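Local coordinates for esterase (Thermotoga maritima, PDB 3DOH), which is a thermostable esterase that probably hydrolyses carboxylic esters and joins an immunoglobulin-like domain to an alpha/beta-hydrolase domain, at residues H138-K150 and V156-V168. Residues are numbered along the deposited sequence; the frame is centred on the assembly and turned at random.
Sequences HLIIDDFLAFTFK and VEIPYRLFVPKDV. With SO4 (sulfate ion), chain G.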
loop_
_atom_site.group_PDB
_atom_site.type_symbol
_atom_site.label_atom_id
_atom_site.label_comp_id
_atom_site.label_asym_id
_atom_site.label_seq_id
_atom_site.Cartn_x
_atom_site.Cartn_y
_atom_site.Cartn_z
ATOM N N HIS A 138 25.616 -12.368 -26.593
ATOM C CA HIS A 138 24.441 -13.217 -26.431
ATOM C C HIS A 138 24.780 -14.487 -25.658
ATOM O O HIS A 138 25.273 -15.459 -26.230
ATOM C CB HIS A 138 23.846 -13.573 -27.795
ATOM C CG HIS A 138 23.577 -12.386 -28.666
ATOM N ND1 HIS A 138 24.024 -12.300 -29.966
ATOM C CD2 HIS A 138 22.905 -11.235 -28.422
ATOM C CE1 HIS A 138 23.640 -11.148 -30.486
ATOM N NE2 HIS A 138 22.959 -10.484 -29.570
ATOM N N LEU A 139 24.514 -14.470 -24.356
ATOM C CA LEU A 139 25.131 -15.418 -23.436
ATOM C C LEU A 139 24.537 -16.812 -23.599
ATOM O O LEU A 139 23.482 -17.117 -23.044
ATOM C CB LEU A 139 24.969 -14.943 -21.990
ATOM C CG LEU A 139 26.065 -14.021 -21.453
ATOM C CD1 LEU A 139 25.783 -13.635 -20.008
ATOM C CD2 LEU A 139 27.431 -14.676 -21.580
ATOM N N ILE A 140 25.221 -17.656 -24.365
ATOM C CA ILE A 140 24.783 -19.030 -24.574
ATOM C C ILE A 140 24.259 -19.233 -25.992
ATOM O O ILE A 140 24.423 -20.301 -26.579
ATOM C CB ILE A 140 23.685 -19.431 -23.570
ATOM C CG1 ILE A 140 24.176 -19.227 -22.135
ATOM C CG2 ILE A 140 23.260 -20.873 -23.793
ATOM C CD1 ILE A 140 25.198 -20.250 -21.688
ATOM N N ILE A 141 23.626 -18.198 -26.537
ATOM C CA ILE A 141 23.244 -18.189 -27.944
ATOM C C ILE A 141 24.464 -18.043 -28.846
ATOM O O ILE A 141 24.437 -18.439 -30.011
ATOM C CB ILE A 141 22.252 -17.051 -28.251
ATOM C CG1 ILE A 141 20.843 -17.436 -27.795
ATOM C CG2 ILE A 141 22.265 -16.720 -29.735
ATOM C CD1 ILE A 141 19.792 -16.395 -28.116
ATOM N N ASP A 142 25.534 -17.473 -28.300
ATOM C CA ASP A 142 26.771 -17.327 -29.029
ATOM C C ASP A 142 27.666 -18.573 -29.002
ATOM O O ASP A 142 28.678 -18.579 -29.657
ATOM C CB ASP A 142 27.524 -16.087 -28.541
ATOM C CG ASP A 142 28.010 -16.228 -27.090
ATOM O OD1 ASP A 142 27.762 -17.316 -26.453
ATOM O OD2 ASP A 142 28.631 -15.235 -26.600
ATOM N N ASP A 143 27.303 -19.623 -28.270
ATOM C CA ASP A 143 28.003 -20.914 -28.419
ATOM C C ASP A 143 27.464 -21.841 -29.492
ATOM O O ASP A 143 28.071 -22.883 -29.743
ATOM C CB ASP A 143 28.047 -21.720 -27.120
ATOM C CG ASP A 143 28.598 -20.935 -25.974
ATOM O OD1 ASP A 143 29.733 -20.433 -26.103
ATOM O OD2 ASP A 143 27.895 -20.813 -24.938
ATOM N N PHE A 144 26.312 -21.505 -30.061
ATOM C CA PHE A 144 25.675 -22.270 -31.131
ATOM C C PHE A 144 26.165 -21.658 -32.407
ATOM O O PHE A 144 25.792 -20.525 -32.748
ATOM C CB PHE A 144 24.140 -22.073 -31.147
ATOM C CG PHE A 144 23.401 -22.816 -30.085
ATOM C CD1 PHE A 144 23.612 -22.532 -28.729
ATOM C CD2 PHE A 144 22.467 -23.796 -30.436
ATOM C CE1 PHE A 144 22.951 -23.216 -27.733
ATOM C CE2 PHE A 144 21.763 -24.507 -29.428
ATOM C CZ PHE A 144 22.006 -24.198 -28.066
ATOM N N LEU A 145 26.985 -22.403 -33.118
ATOM C CA LEU A 145 27.358 -22.085 -34.494
ATOM C C LEU A 145 26.146 -21.961 -35.395
ATOM O O LEU A 145 25.152 -22.659 -35.215
ATOM C CB LEU A 145 28.251 -23.205 -35.015
ATOM C CG LEU A 145 29.516 -23.401 -34.195
ATOM C CD1 LEU A 145 30.101 -24.765 -34.437
ATOM C CD2 LEU A 145 30.473 -22.260 -34.531
ATOM N N ALA A 146 26.231 -21.056 -36.359
ATOM C CA ALA A 146 25.173 -20.875 -37.356
ATOM C C ALA A 146 25.553 -21.596 -38.640
ATOM O O ALA A 146 26.702 -21.560 -39.059
ATOM C CB ALA A 146 24.930 -19.400 -37.619
ATOM N N PHE A 147 24.592 -22.287 -39.231
ATOM C CA PHE A 147 24.794 -22.985 -40.485
ATOM C C PHE A 147 23.501 -22.850 -41.258
ATOM O O PHE A 147 22.461 -22.538 -40.671
ATOM C CB PHE A 147 25.110 -24.469 -40.231
ATOM C CG PHE A 147 26.471 -24.710 -39.649
ATOM C CD1 PHE A 147 27.624 -24.398 -40.368
ATOM C CD2 PHE A 147 26.613 -25.250 -38.374
ATOM C CE1 PHE A 147 28.910 -24.636 -39.807
ATOM C CE2 PHE A 147 27.885 -25.484 -37.802
ATOM C CZ PHE A 147 29.021 -25.188 -38.513
ATOM N N THR A 148 23.566 -23.063 -42.572
ATOM C CA THR A 148 22.368 -23.239 -43.427
ATOM C C THR A 148 22.549 -24.532 -44.174
ATOM O O THR A 148 23.673 -24.859 -44.534
ATOM C CB THR A 148 22.263 -22.163 -44.477
ATOM O OG1 THR A 148 22.665 -20.924 -43.897
ATOM C CG2 THR A 148 20.856 -22.029 -44.921
ATOM N N PHE A 149 21.468 -25.269 -44.402
ATOM C CA PHE A 149 21.557 -26.487 -45.143
ATOM C C PHE A 149 20.673 -26.301 -46.335
ATOM O O PHE A 149 19.596 -25.707 -46.218
ATOM C CB PHE A 149 21.076 -27.639 -44.265
ATOM C CG PHE A 149 20.670 -28.885 -45.016
ATOM C CD1 PHE A 149 21.607 -29.823 -45.377
ATOM C CD2 PHE A 149 19.338 -29.122 -45.318
ATOM C CE1 PHE A 149 21.237 -30.983 -46.042
ATOM C CE2 PHE A 149 18.948 -30.277 -45.975
ATOM C CZ PHE A 149 19.904 -31.204 -46.345
ATOM N N LYS A 150 21.138 -26.765 -47.497
ATOM C CA LYS A 150 20.289 -26.762 -48.706
ATOM C C LYS A 150 19.866 -28.199 -49.050
ATOM O O LYS A 150 20.692 -29.039 -49.409
ATOM C CB LYS A 150 20.923 -25.987 -49.899
ATOM C CG LYS A 150 22.484 -26.105 -50.119
ATOM C CD LYS A 150 22.917 -25.643 -51.560
ATOM C CE LYS A 150 24.431 -25.291 -51.690
ATOM N NZ LYS A 150 25.302 -26.399 -52.232
ATOM N N VAL A 156 14.305 -26.165 -50.712
ATOM C CA VAL A 156 14.149 -25.595 -49.383
ATOM C C VAL A 156 15.496 -25.340 -48.731
ATOM O O VAL A 156 16.342 -26.231 -48.650
ATOM C CB VAL A 156 13.314 -26.513 -48.471
ATOM C CG1 VAL A 156 12.685 -25.708 -47.342
ATOM C CG2 VAL A 156 12.246 -27.234 -49.278
ATOM N N GLU A 157 15.688 -24.112 -48.267
ATOM C CA GLU A 157 16.838 -23.779 -47.423
ATOM C C GLU A 157 16.499 -23.633 -45.918
ATOM O O GLU A 157 15.561 -22.937 -45.531
ATOM C CB GLU A 157 17.574 -22.551 -47.964
ATOM C CG GLU A 157 19.082 -22.599 -47.639
ATOM C CD GLU A 157 19.993 -22.028 -48.738
ATOM O OE1 GLU A 157 19.809 -20.830 -49.130
ATOM O OE2 GLU A 157 20.911 -22.784 -49.182
ATOM N N ILE A 158 17.255 -24.318 -45.075
ATOM C CA ILE A 158 16.937 -24.354 -43.662
ATOM C C ILE A 158 18.114 -23.858 -42.856
ATOM O O ILE A 158 19.146 -24.521 -42.778
ATOM C CB ILE A 158 16.491 -25.786 -43.172
ATOM C CG1 ILE A 158 15.147 -26.221 -43.798
ATOM C CG2 ILE A 158 16.454 -25.854 -41.648
ATOM C CD1 ILE A 158 13.939 -25.528 -43.280
ATOM N N PRO A 159 17.954 -22.681 -42.233
ATOM C CA PRO A 159 18.999 -22.233 -41.317
ATOM C C PRO A 159 18.930 -23.043 -40.005
ATOM O O PRO A 159 17.810 -23.416 -39.550
ATOM C CB PRO A 159 18.644 -20.751 -41.072
ATOM C CG PRO A 159 17.487 -20.442 -41.966
ATOM C CD PRO A 159 16.821 -21.734 -42.267
ATOM N N TYR A 160 20.096 -23.333 -39.422
ATOM C CA TYR A 160 20.132 -23.991 -38.122
ATOM C C TYR A 160 21.279 -23.581 -37.220
ATOM O O TYR A 160 22.289 -23.052 -37.662
ATOM C CB TYR A 160 20.064 -25.508 -38.276
ATOM C CG TYR A 160 21.290 -26.169 -38.871
ATOM C CD1 TYR A 160 21.502 -26.207 -40.274
ATOM C CD2 TYR A 160 22.231 -26.791 -38.040
ATOM C CE1 TYR A 160 22.629 -26.846 -40.822
ATOM C CE2 TYR A 160 23.351 -27.430 -38.564
ATOM C CZ TYR A 160 23.540 -27.458 -39.954
ATOM O OH TYR A 160 24.660 -28.097 -40.439
ATOM N N ARG A 161 21.075 -23.788 -35.933
ATOM C CA ARG A 161 22.063 -23.448 -34.930
ATOM C C ARG A 161 22.393 -24.757 -34.274
ATOM O O ARG A 161 21.487 -25.520 -33.948
ATOM C CB ARG A 161 21.504 -22.477 -33.860
ATOM C CG ARG A 161 20.981 -21.125 -34.319
ATOM C CD ARG A 161 22.029 -20.188 -34.892
ATOM N NE ARG A 161 22.961 -19.651 -33.909
ATOM C CZ ARG A 161 23.189 -18.352 -33.674
ATOM N NH1 ARG A 161 22.561 -17.385 -34.345
ATOM N NH2 ARG A 161 24.071 -18.021 -32.741
ATOM N N LEU A 162 23.676 -25.000 -34.058
ATOM C CA LEU A 162 24.151 -26.256 -33.489
ATOM C C LEU A 162 25.135 -25.995 -32.366
ATOM O O LEU A 162 26.074 -25.250 -32.561
ATOM C CB LEU A 162 24.859 -27.070 -34.574
ATOM C CG LEU A 162 25.654 -28.307 -34.141
ATOM C CD1 LEU A 162 24.730 -29.515 -33.959
ATOM C CD2 LEU A 162 26.712 -28.619 -35.182
ATOM N N PHE A 163 24.928 -26.610 -31.210
ATOM C CA PHE A 163 25.882 -26.524 -30.073
ATOM C C PHE A 163 26.785 -27.741 -30.106
ATOM O O PHE A 163 26.324 -28.861 -30.142
ATOM C CB PHE A 163 25.131 -26.466 -28.719
ATOM C CG PHE A 163 26.024 -26.438 -27.464
ATOM C CD1 PHE A 163 26.435 -25.207 -26.892
ATOM C CD2 PHE A 163 26.356 -27.625 -26.795
ATOM C CE1 PHE A 163 27.192 -25.158 -25.673
ATOM C CE2 PHE A 163 27.131 -27.605 -25.594
ATOM C CZ PHE A 163 27.552 -26.353 -25.035
ATOM N N VAL A 164 28.077 -27.520 -30.080
ATOM C CA VAL A 164 29.031 -28.609 -30.014
ATOM C C VAL A 164 29.674 -28.605 -28.613
ATOM O O VAL A 164 30.142 -27.579 -28.172
ATOM C CB VAL A 164 30.094 -28.407 -31.152
ATOM C CG1 VAL A 164 31.289 -29.376 -31.034
ATOM C CG2 VAL A 164 29.414 -28.511 -32.541
ATOM N N PRO A 165 29.691 -29.757 -27.906
ATOM C CA PRO A 165 30.271 -29.741 -26.538
ATOM C C PRO A 165 31.761 -29.338 -26.532
ATOM O O PRO A 165 32.435 -29.466 -27.545
ATOM C CB PRO A 165 30.086 -31.182 -26.028
ATOM C CG PRO A 165 29.484 -31.992 -27.165
ATOM C CD PRO A 165 29.219 -31.092 -28.332
ATOM N N LYS A 166 32.247 -28.835 -25.402
ATOM C CA LYS A 166 33.638 -28.440 -25.286
ATOM C C LYS A 166 34.393 -29.232 -24.233
ATOM O O LYS A 166 33.823 -29.628 -23.207
ATOM C CB LYS A 166 33.764 -26.944 -24.982
ATOM C CG LYS A 166 32.644 -26.339 -24.083
ATOM C CD LYS A 166 33.182 -25.350 -23.013
ATOM C CE LYS A 166 34.396 -24.545 -23.512
ATOM N NZ LYS A 166 34.931 -23.521 -22.498
ATOM N N ASP A 167 35.689 -29.412 -24.506
ATOM C CA ASP A 167 36.669 -30.116 -23.663
ATOM C C ASP A 167 36.180 -31.495 -23.410
ATOM O O ASP A 167 36.203 -31.981 -22.287
ATOM C CB ASP A 167 36.916 -29.443 -22.313
ATOM C CG ASP A 167 37.324 -27.998 -22.439
ATOM O OD1 ASP A 167 37.351 -27.459 -23.576
ATOM O OD2 ASP A 167 37.612 -27.395 -21.375
ATOM N N VAL A 168 35.758 -32.140 -24.468
ATOM C CA VAL A 168 35.169 -33.427 -24.340
ATOM C C VAL A 168 36.099 -34.411 -25.097
ATOM O O VAL A 168 36.757 -34.005 -26.055
ATOM C CB VAL A 168 33.717 -33.278 -24.859
ATOM C CG1 VAL A 168 33.553 -33.824 -26.273
ATOM C CG2 VAL A 168 32.723 -33.844 -23.875
HETATM S S SO4 G . 25.537 -14.768 -32.127
HETATM O O1 SO4 G . 24.264 -14.799 -32.846
HETATM O O2 SO4 G . 26.331 -13.686 -32.720
HETATM O O3 SO4 G . 26.244 -16.051 -32.238
HETATM O O4 SO4 G . 25.299 -14.482 -30.706
#
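Glu157 lays CG across the Thr148 methyl, in an antiparallel beta hairpin that borders the alpha/beta-hydrolase sheet within the chain. Ile158 trades two backbone hydrogen bonds with Phe149, and Tyr160 likewise with Phe147, its N reaching Phe147 O at 2.8 Å, nearly straight (175°). With Tyr160 CG set between backbone N and carbonyl carbon (chi1 70°), Phe147 CB lies over one face of the ring, offset toward its rim, a CH-pi contact 3.7 Å from the centroid. Arg161, on the other face, bends at chi2 and chi3 so that NH2 donates a bent hydrogen bond (136°) to Phe144 O (3.0 Å) in the carbonyl plane, with NE adding a weak second bond; Ala146 CB sits over one guanidinium face. The same NH2 makes weak bonds to a sulfate whose O4 accepts a hydrogen bond from His138 ND1 (2.6 Å). Replacing this arginine with alanine is likely to leave Phe144 O without its side-chain donors and the sulfate less firmly held. Leu162 N bonds to Leu145 O, and Phe163 lays CB over the centre of the Phe144 ring. Backbone bonds thus set the pairing, whereas the guanidinium ties Phe144 O to a sulfate probably from the crystallisation liquor.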